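Local coordinates for protein neuraminidase (Influenza A virus, PDB 4K3Y) that forms the beta-propeller ectodomain of a bat influenza virus surface protein related to neuraminidases, probably without their usual sialic acid-cleaving activity, at residues G20-Y25 with G361-V366; E37-R42 with F57-Y62; E234-F239 with N251-T256. One frame throughout, in Å; residues are numbered along the deposited sequence.

Contact 1: residues G20-Y25 with G361-V366; sequences GWVPTY and GSMPDV
The flat group that Met363 meets is the peptide joining Gly20 to Trp21, not a ring. Its CG lies 3.8 Å from Gly20 CA and 3.9 Å from Trp21 N. The indole of Trp21 presents neither face nor edge to 361-366. The CB of Trp21 is directed away from them, and the indole makes edge-to-face contacts with Trp275 and Phe336. Gly20 has no side chain, and the Met363 side chain comes close to its main chain there. Chi1 of -60° sets Met363 CG anti to the carbonyl carbon, where it meets Gly20 CA. The chain bends at chi2 and chi3. Met363 SD lies 4.4 Å from Val22 CG2, a loose apolar touch. Gly20 N and Gly361 O are 3.5 Å apart, and no hydrogen bond joins the two segments.

Residues 20-25 lie on an edge strand, within this chain, of a four-stranded antiparallel sheet, a blade of the neuraminidase beta-propeller. The other three strands of that blade come from the C-terminal part of the chain. Strand 20-26 pairs with 349-359, and the chain end folds back past it as the loop 361-366. This is the ring closure of a propeller, in which a blade is built from both ends of the chain. The loop is held to strand 306-311 of the preceding blade: Met363 N bonds to Tyr308 OH and Met363 O to Arg306, which also forms a salt bridge with Asp365. A second subunit packs against the same region, with its Phe121 on Met363 and its Ile130 on Val22.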
loop_
_atom_site.group_PDB
_atom_site.type_symbol
_atom_site.label_atom_id
_atom_site.label_comp_id
_atom_site.label_asym_id
_atom_site.label_seq_id
_atom_site.Cartn_x
_atom_site.Cartn_y
_atom_site.Cartn_z
ATOM N N GLY C 20 3.849 -34.997 8.344
ATOM C CA GLY C 20 4.810 -34.085 8.930
ATOM C C GLY C 20 4.300 -32.664 8.916
ATOM O O GLY C 20 3.213 -32.384 8.403
ATOM N N TRP C 21 5.085 -31.759 9.485
ATOM C CA TRP C 21 4.721 -30.353 9.506
ATOM C C TRP C 21 5.963 -29.492 9.238
ATOM O O TRP C 21 7.067 -29.823 9.682
ATOM C CB TRP C 21 4.093 -30.014 10.860
ATOM C CG TRP C 21 2.925 -30.910 11.219
ATOM C CD1 TRP C 21 2.982 -32.113 11.886
ATOM C CD2 TRP C 21 1.533 -30.689 10.922
ATOM N NE1 TRP C 21 1.714 -32.642 12.023
ATOM C CE2 TRP C 21 0.809 -31.792 11.441
ATOM C CE3 TRP C 21 0.830 -29.667 10.275
ATOM C CZ2 TRP C 21 -0.582 -31.901 11.327
ATOM C CZ3 TRP C 21 -0.553 -29.772 10.168
ATOM C CH2 TRP C 21 -1.243 -30.883 10.694
ATOM N N VAL C 22 5.791 -28.414 8.471
ATOM C CA VAL C 22 6.871 -27.448 8.235
ATOM C C VAL C 22 6.338 -26.050 8.517
ATOM O O VAL C 22 5.164 -25.769 8.271
ATOM C CB VAL C 22 7.397 -27.506 6.777
ATOM C CG1 VAL C 22 8.809 -26.974 6.694
ATOM C CG2 VAL C 22 7.380 -28.917 6.276
ATOM N N PRO C 23 7.178 -25.174 9.075
ATOM C CA PRO C 23 6.713 -23.789 9.257
ATOM C C PRO C 23 6.456 -23.025 7.943
ATOM O O PRO C 23 7.130 -23.211 6.920
ATOM C CB PRO C 23 7.851 -23.115 10.035
ATOM C CG PRO C 23 9.016 -24.079 9.970
ATOM C CD PRO C 23 8.429 -25.449 9.796
ATOM N N THR C 24 5.463 -22.152 7.975
ATOM C CA THR C 24 5.203 -21.299 6.829
ATOM C C THR C 24 5.460 -19.850 7.204
ATOM O O THR C 24 5.933 -19.065 6.392
ATOM C CB THR C 24 3.780 -21.472 6.345
ATOM O OG1 THR C 24 2.885 -21.344 7.457
ATOM C CG2 THR C 24 3.624 -22.858 5.767
ATOM N N TYR C 25 5.161 -19.509 8.449
ATOM C CA TYR C 25 5.521 -18.208 8.978
ATOM C C TYR C 25 6.189 -18.368 10.330
ATOM O O TYR C 25 5.824 -19.253 11.121
ATOM C CB TYR C 25 4.299 -17.311 9.110
ATOM C CG TYR C 25 4.613 -15.993 9.748
ATOM C CD1 TYR C 25 5.251 -14.996 9.026
ATOM C CD2 TYR C 25 4.279 -15.740 11.075
ATOM C CE1 TYR C 25 5.543 -13.774 9.599
ATOM C CE2 TYR C 25 4.570 -14.516 11.665
ATOM C CZ TYR C 25 5.207 -13.534 10.923
ATOM O OH TYR C 25 5.514 -12.311 11.483
ATOM N N GLY C 361 4.753 -36.271 3.614
ATOM C CA GLY C 361 5.874 -37.125 3.976
ATOM C C GLY C 361 6.372 -36.935 5.402
ATOM O O GLY C 361 6.290 -35.835 5.959
ATOM N N SER C 362 6.901 -38.002 5.996
ATOM C CA SER C 362 7.425 -37.928 7.361
ATOM C C SER C 362 8.649 -37.007 7.437
ATOM O O SER C 362 9.419 -36.912 6.486
ATOM C CB SER C 362 7.765 -39.327 7.891
ATOM O OG SER C 362 8.995 -39.794 7.354
ATOM N N MET C 363 8.812 -36.311 8.562
ATOM C CA MET C 363 9.944 -35.401 8.744
ATOM C C MET C 363 10.969 -35.950 9.746
ATOM O O MET C 363 10.665 -36.861 10.528
ATOM C CB MET C 363 9.458 -34.027 9.239
ATOM C CG MET C 363 8.476 -33.265 8.337
ATOM S SD MET C 363 9.078 -32.927 6.668
ATOM C CE MET C 363 10.690 -32.295 7.044
ATOM N N PRO C 364 12.199 -35.400 9.719
ATOM C CA PRO C 364 13.191 -35.680 10.772
ATOM C C PRO C 364 12.846 -34.944 12.070
ATOM O O PRO C 364 11.995 -34.043 12.067
ATOM C CB PRO C 364 14.488 -35.090 10.198
ATOM C CG PRO C 364 14.010 -34.006 9.272
ATOM C CD PRO C 364 12.762 -34.564 8.641
ATOM N N ASP C 365 13.494 -35.339 13.162
ATOM C CA ASP C 365 13.390 -34.618 14.424
ATOM C C ASP C 365 14.236 -33.351 14.336
ATOM O O ASP C 365 15.474 -33.431 14.330
ATOM C CB ASP C 365 13.843 -35.493 15.606
ATOM C CG ASP C 365 12.913 -36.666 15.851
ATOM O OD1 ASP C 365 11.686 -36.470 15.726
ATOM O OD2 ASP C 365 13.397 -37.782 16.156
ATOM N N VAL C 366 13.555 -32.200 14.258
ATOM C CA VAL C 366 14.195 -30.875 14.129
ATOM C C VAL C 366 13.522 -29.802 15.002
ATOM O O VAL C 366 12.308 -29.832 15.184
ATOM C CB VAL C 366 14.257 -30.402 12.639
ATOM C CG1 VAL C 366 13.187 -31.068 11.817
ATOM C CG2 VAL C 366 14.116 -28.897 12.535
#

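Contact 2: residues E37-R42 with F57-Y62; sequences EQMLTR and FVSMGY
Met39 and Thr41 provide the bumps, and the rings of Phe57 and Tyr62 border the hollows that take them. The methyl of Thr41 sits over one face of Phe57 in a CH-pi contact. Thr41 CG2 is 3.7 Å from the centroid of the Phe57 ring, offset toward the rim. Chi1 of Phe57 (61°) sets CG between its backbone N and carbonyl carbon, and Phe57 CG lies 3.8 Å from Thr41 CG2. The Met39 chain is bent and fills the gap between the two rings. Its CG approaches Phe57 CE1 at 4.0 Å. Its sulfur approaches Tyr62 obliquely, with Met39 SD 4.3 Å from the centroid of the Tyr62 ring, a Met-aromatic contact. Ser59 CB packs against the same sulfur. The carbonyl O of Glu37 reaches the edge of the Tyr62 ring, near its plane.

Arg42 and Met60 meet away from these rings and cross at about a right angle. Met60 SD lies 3.9 Å from Arg42 CB. Leu40 CB also rests on Met60 CB at 3.7 Å.

The strands form the first hairpin of a propeller blade. Arg42 and Val58 are an antiparallel hydrogen-bonded pair, and Thr41 faces Ser59 as a non-hydrogen-bonded pair. Leu40 O accepts from Met60 N, while Leu40 N donates to Gly61 O at 2.8 Å. Strand 78-83 continues the blade, and its Tyr80 touches Met39, Phe57 and Ser59. The chemistry implies a hairpin held by main-chain bonds, with sulfur, methyl and aromatic contacts filling the side that carries Met39, Thr41 and Phe57.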
loop_
_atom_site.group_PDB
_atom_site.type_symbol
_atom_site.label_atom_id
_atom_site.label_comp_id
_atom_site.label_asym_id
_atom_site.label_seq_id
_atom_site.Cartn_x
_atom_site.Cartn_y
_atom_site.Cartn_z
ATOM N N GLU C 37 9.030 -1.154 16.541
ATOM C CA GLU C 37 8.117 -0.477 15.620
ATOM C C GLU C 37 6.871 -1.294 15.375
ATOM O O GLU C 37 5.921 -0.795 14.770
ATOM C CB GLU C 37 8.776 -0.193 14.268
ATOM C CG GLU C 37 10.190 0.330 14.353
ATOM C CD GLU C 37 11.203 -0.790 14.351
ATOM O OE1 GLU C 37 10.956 -1.809 13.668
ATOM O OE2 GLU C 37 12.238 -0.658 15.034
ATOM N N GLN C 38 6.879 -2.553 15.814
ATOM C CA GLN C 38 5.691 -3.390 15.662
ATOM C C GLN C 38 4.635 -3.040 16.707
ATOM O O GLN C 38 4.953 -2.718 17.865
ATOM C CB GLN C 38 6.031 -4.882 15.717
ATOM C CG GLN C 38 6.763 -5.416 14.497
ATOM C CD GLN C 38 6.954 -6.933 14.536
ATOM O OE1 GLN C 38 6.179 -7.657 15.165
ATOM N NE2 GLN C 38 7.990 -7.415 13.866
ATOM N N MET C 39 3.380 -3.064 16.274
ATOM C CA MET C 39 2.251 -3.079 17.185
ATOM C C MET C 39 2.365 -4.316 18.106
ATOM O O MET C 39 2.693 -5.427 17.645
ATOM C CB MET C 39 0.948 -3.143 16.374
ATOM C CG MET C 39 -0.312 -3.310 17.202
ATOM S SD MET C 39 -0.814 -1.750 17.940
ATOM C CE MET C 39 -1.854 -1.099 16.641
ATOM N N LEU C 40 2.125 -4.115 19.403
ATOM C CA LEU C 40 2.037 -5.220 20.351
ATOM C C LEU C 40 0.730 -5.961 20.129
ATOM O O LEU C 40 -0.339 -5.380 20.213
ATOM C CB LEU C 40 2.101 -4.722 21.796
ATOM C CG LEU C 40 3.478 -4.637 22.458
ATOM C CD1 LEU C 40 4.540 -4.159 21.473
ATOM C CD2 LEU C 40 3.415 -3.713 23.658
ATOM N N THR C 41 0.822 -7.253 19.851
ATOM C CA THR C 41 -0.350 -8.050 19.526
ATOM C C THR C 41 -0.711 -9.029 20.636
ATOM O O THR C 41 0.153 -9.460 21.406
ATOM C CB THR C 41 -0.100 -8.878 18.271
ATOM O OG1 THR C 41 0.916 -9.855 18.544
ATOM C CG2 THR C 41 0.366 -7.980 17.162
ATOM N N ARG C 42 -1.994 -9.374 20.700
ATOM C CA ARG C 42 -2.483 -10.454 21.546
ATOM C C ARG C 42 -3.736 -11.093 20.921
ATOM O O ARG C 42 -4.362 -10.509 20.031
ATOM C CB ARG C 42 -2.743 -9.969 22.983
ATOM C CG ARG C 42 -3.918 -9.012 23.166
ATOM C CD ARG C 42 -4.219 -8.819 24.659
ATOM N NE ARG C 42 -5.635 -8.566 24.923
ATOM C CZ ARG C 42 -6.558 -9.519 25.040
ATOM N NH1 ARG C 42 -6.225 -10.796 24.913
ATOM N NH2 ARG C 42 -7.819 -9.193 25.281
ATOM N N PHE C 57 -5.676 -10.046 15.097
ATOM C CA PHE C 57 -5.249 -9.863 16.478
ATOM C C PHE C 57 -5.884 -8.637 17.135
ATOM O O PHE C 57 -6.534 -7.804 16.473
ATOM C CB PHE C 57 -3.726 -9.749 16.567
ATOM C CG PHE C 57 -3.164 -8.582 15.818
ATOM C CD1 PHE C 57 -3.051 -7.333 16.427
ATOM C CD2 PHE C 57 -2.735 -8.727 14.506
ATOM C CE1 PHE C 57 -2.519 -6.250 15.737
ATOM C CE2 PHE C 57 -2.205 -7.641 13.806
ATOM C CZ PHE C 57 -2.097 -6.404 14.424
ATOM N N VAL C 58 -5.689 -8.548 18.449
ATOM C CA VAL C 58 -6.095 -7.383 19.223
ATOM C C VAL C 58 -4.826 -6.661 19.668
ATOM O O VAL C 58 -3.842 -7.303 20.021
ATOM C CB VAL C 58 -6.973 -7.794 20.420
ATOM C CG1 VAL C 58 -7.323 -6.578 21.277
ATOM C CG2 VAL C 58 -8.250 -8.500 19.915
ATOM N N SER C 59 -4.824 -5.332 19.617
ATOM C CA SER C 59 -3.591 -4.573 19.863
ATOM C C SER C 59 -3.403 -4.231 21.336
ATOM O O SER C 59 -4.360 -4.265 22.117
ATOM C CB SER C 59 -3.640 -3.269 19.121
ATOM O OG SER C 59 -4.691 -2.494 19.663
ATOM N N MET C 60 -2.162 -3.903 21.698
ATOM C CA MET C 60 -1.814 -3.408 23.027
ATOM C C MET C 60 -0.978 -2.126 22.893
ATOM O O MET C 60 -0.640 -1.487 23.893
ATOM C CB MET C 60 -1.025 -4.456 23.819
ATOM C CG MET C 60 -1.688 -5.822 23.956
ATOM S SD MET C 60 -0.529 -7.099 24.512
ATOM C CE MET C 60 0.126 -6.377 26.015
ATOM N N GLY C 61 -0.631 -1.765 21.657
ATOM C CA GLY C 61 0.041 -0.504 21.384
ATOM C C GLY C 61 1.516 -0.572 21.037
ATOM O O GLY C 61 1.965 -1.473 20.331
ATOM N N TYR C 62 2.277 0.393 21.545
ATOM C CA TYR C 62 3.682 0.537 21.181
ATOM C C TYR C 62 4.538 0.958 22.371
ATOM O O TYR C 62 4.014 1.416 23.388
ATOM C CB TYR C 62 3.817 1.614 20.102
ATOM C CG TYR C 62 3.042 1.355 18.829
ATOM C CD1 TYR C 62 3.600 0.607 17.800
ATOM C CD2 TYR C 62 1.763 1.876 18.646
ATOM C CE1 TYR C 62 2.907 0.375 16.627
ATOM C CE2 TYR C 62 1.057 1.646 17.472
ATOM C CZ TYR C 62 1.638 0.892 16.464
ATOM O OH TYR C 62 0.963 0.645 15.287
#

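Contact 3: residues E234-F239 with N251-T256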
loop_
_atom_site.group_PDB
_atom_site.type_symbol
_atom_site.label_atom_id
_atom_site.label_comp_id
_atom_site.label_asym_id
_atom_site.label_seq_id
_atom_site.Cartn_x
_atom_site.Cartn_y
_atom_site.Cartn_z
ATOM N N GLU C 234 -15.604 -37.290 23.063
ATOM C CA GLU C 234 -14.520 -37.183 24.028
ATOM C C GLU C 234 -13.407 -38.143 23.654
ATOM O O GLU C 234 -13.632 -39.346 23.550
ATOM C CB GLU C 234 -15.001 -37.490 25.438
ATOM C CG GLU C 234 -13.870 -37.555 26.447
ATOM C CD GLU C 234 -13.483 -36.180 26.986
ATOM O OE1 GLU C 234 -14.199 -35.196 26.691
ATOM O OE2 GLU C 234 -12.470 -36.085 27.713
ATOM N N PRO C 235 -12.199 -37.610 23.451
ATOM C CA PRO C 235 -11.053 -38.428 23.044
ATOM C C PRO C 235 -10.751 -39.526 24.057
ATOM O O PRO C 235 -10.766 -39.304 25.276
ATOM C CB PRO C 235 -9.899 -37.416 22.961
ATOM C CG PRO C 235 -10.335 -36.252 23.789
ATOM C CD PRO C 235 -11.831 -36.202 23.663
ATOM N N CYS C 236 -10.498 -40.716 23.528
ATOM C CA CYS C 236 -10.263 -41.892 24.343
ATOM C C CYS C 236 -8.759 -42.097 24.538
ATOM O O CYS C 236 -8.298 -43.199 24.838
ATOM C CB CYS C 236 -10.920 -43.114 23.684
ATOM S SG CYS C 236 -12.726 -42.970 23.480
ATOM N N LEU C 237 -8.000 -41.016 24.386
ATOM C CA LEU C 237 -6.542 -41.097 24.427
ATOM C C LEU C 237 -5.909 -40.474 25.675
ATOM O O LEU C 237 -6.153 -39.311 26.016
ATOM C CB LEU C 237 -5.950 -40.476 23.160
ATOM C CG LEU C 237 -5.547 -41.438 22.038
ATOM C CD1 LEU C 237 -6.485 -42.624 21.953
ATOM C CD2 LEU C 237 -5.521 -40.709 20.713
ATOM N N GLY C 238 -5.079 -41.269 26.340
ATOM C CA GLY C 238 -4.423 -40.864 27.564
ATOM C C GLY C 238 -3.308 -39.859 27.355
ATOM O O GLY C 238 -2.666 -39.455 28.327
ATOM N N PHE C 239 -3.071 -39.466 26.099
ATOM C CA PHE C 239 -2.146 -38.365 25.762
ATOM C C PHE C 239 -2.861 -37.015 25.944
ATOM O O PHE C 239 -3.570 -36.536 25.052
ATOM C CB PHE C 239 -1.647 -38.512 24.326
ATOM C CG PHE C 239 -0.514 -37.580 23.963
ATOM C CD1 PHE C 239 0.759 -37.787 24.474
ATOM C CD2 PHE C 239 -0.711 -36.524 23.068
ATOM C CE1 PHE C 239 1.819 -36.950 24.126
ATOM C CE2 PHE C 239 0.345 -35.678 22.721
ATOM C CZ PHE C 239 1.610 -35.889 23.250
ATOM N N ASN C 251 -5.466 -45.340 28.217
ATOM C CA ASN C 251 -6.571 -44.928 27.371
ATOM C C ASN C 251 -7.913 -45.266 28.015
ATOM O O ASN C 251 -8.121 -46.385 28.490
ATOM C CB ASN C 251 -6.461 -45.567 25.987
ATOM C CG ASN C 251 -5.254 -45.076 25.209
ATOM O OD1 ASN C 251 -4.454 -44.283 25.706
ATOM N ND2 ASN C 251 -5.113 -45.556 23.983
ATOM N N TYR C 252 -8.808 -44.283 28.055
ATOM C CA TYR C 252 -10.190 -44.495 28.494
ATOM C C TYR C 252 -11.116 -43.424 27.921
ATOM O O TYR C 252 -10.652 -42.356 27.503
ATOM C CB TYR C 252 -10.305 -44.597 30.020
ATOM C CG TYR C 252 -9.824 -43.413 30.831
ATOM C CD1 TYR C 252 -10.561 -42.224 30.902
ATOM C CD2 TYR C 252 -8.655 -43.504 31.580
ATOM C CE1 TYR C 252 -10.117 -41.140 31.679
ATOM C CE2 TYR C 252 -8.207 -42.439 32.360
ATOM C CZ TYR C 252 -8.933 -41.262 32.406
ATOM O OH TYR C 252 -8.462 -40.227 33.188
ATOM N N CYS C 253 -12.417 -43.695 27.897
ATOM C CA CYS C 253 -13.306 -42.874 27.072
ATOM C C CYS C 253 -14.144 -41.820 27.795
ATOM O O CYS C 253 -15.250 -41.508 27.368
ATOM C CB CYS C 253 -14.174 -43.751 26.155
ATOM S SG CYS C 253 -13.250 -44.464 24.765
ATOM N N ASP C 254 -13.606 -41.259 28.871
ATOM C CA ASP C 254 -14.236 -40.108 29.517
ATOM C C ASP C 254 -13.215 -39.162 30.132
ATOM O O ASP C 254 -12.005 -39.347 29.966
ATOM C CB ASP C 254 -15.295 -40.519 30.552
ATOM C CG ASP C 254 -14.968 -41.830 31.249
ATOM O OD1 ASP C 254 -13.795 -42.265 31.199
ATOM O OD2 ASP C 254 -15.899 -42.418 31.847
ATOM N N LYS C 255 -13.715 -38.151 30.840
ATOM C CA LYS C 255 -12.889 -37.014 31.234
ATOM C C LYS C 255 -11.744 -37.410 32.149
ATOM O O LYS C 255 -11.862 -38.353 32.942
ATOM C CB LYS C 255 -13.728 -35.928 31.922
ATOM C CG LYS C 255 -14.842 -35.298 31.078
ATOM C CD LYS C 255 -15.820 -34.544 31.994
ATOM C CE LYS C 255 -17.005 -33.960 31.237
ATOM N NZ LYS C 255 -18.044 -34.970 30.875
ATOM N N THR C 256 -10.633 -36.688 32.017
ATOM C CA THR C 256 -9.564 -36.741 33.007
ATOM C C THR C 256 -9.731 -35.551 33.956
ATOM O O THR C 256 -9.184 -34.468 33.735
ATOM C CB THR C 256 -8.190 -36.716 32.341
ATOM O OG1 THR C 256 -8.082 -37.832 31.457
ATOM C CG2 THR C 256 -7.084 -36.787 33.385
#
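Cys236 and Cys253 bring two loop segments together, their CA atoms 4.2 Å apart and the segment directions 130° apart. Their side chains join in a disulfide of 2.0 Å between Cys236 SG and Cys253 SG, with a torsion of 116° about the S-S bond. Beside the bridge, Cys236 CA approaches Tyr252 O at 3.2 Å in a CA-H...O contact.

Asn251 ties the other end. Gly238 N donates to Asn251 OD1 at 3.1 Å, fairly straight but from above the carbonyl plane. Asn251 ND2 lies beside Leu237 CD1 and bonds to Val300 O. Glu234 folds toward 254-255, with its OE2 3.7 Å from Lys255 CA. The CB of Tyr252 is directed away, and its OH is hydrogen-bonded to Thr256 OG1.

Both segments belong to the long loop between strands 230-233 and 268-269. Lys218 NZ bonds to Pro235 O and Asp254 O, one on each segment. Thr256 N bonds to Asp216, a calcium ligand, which links the loop to the metal site. Glu234 also lies near Asp216, and the calcium ion, with the nearby lysines, may offset these like charges. A disulfide and the bond from Gly238 N to Asn251 OD1 thus pin a loop without regular structure.

How the contacts relate
From the N terminus, residues 20-25 open contact 1, which 361-366 close only near the chain end. Contacts 2 and 3 are nested inside that large loop and follow each other without crossing. Contact 2 closes first: 57-62 return on 37-42 in a short hairpin. Contact 3 closes much later, when 251-256 come back to 234-239. Contact 1 lays the loop after strand 349-359 against strand 20-26, in the blade shared by both ends of the chain. Contact 2 builds the hairpin of the next blade along the chain, and contact 3 pins a loop between two later blades. Contacts 2 and 3 lie on opposite sides of the chain's centre, their own centres about 38 Å apart.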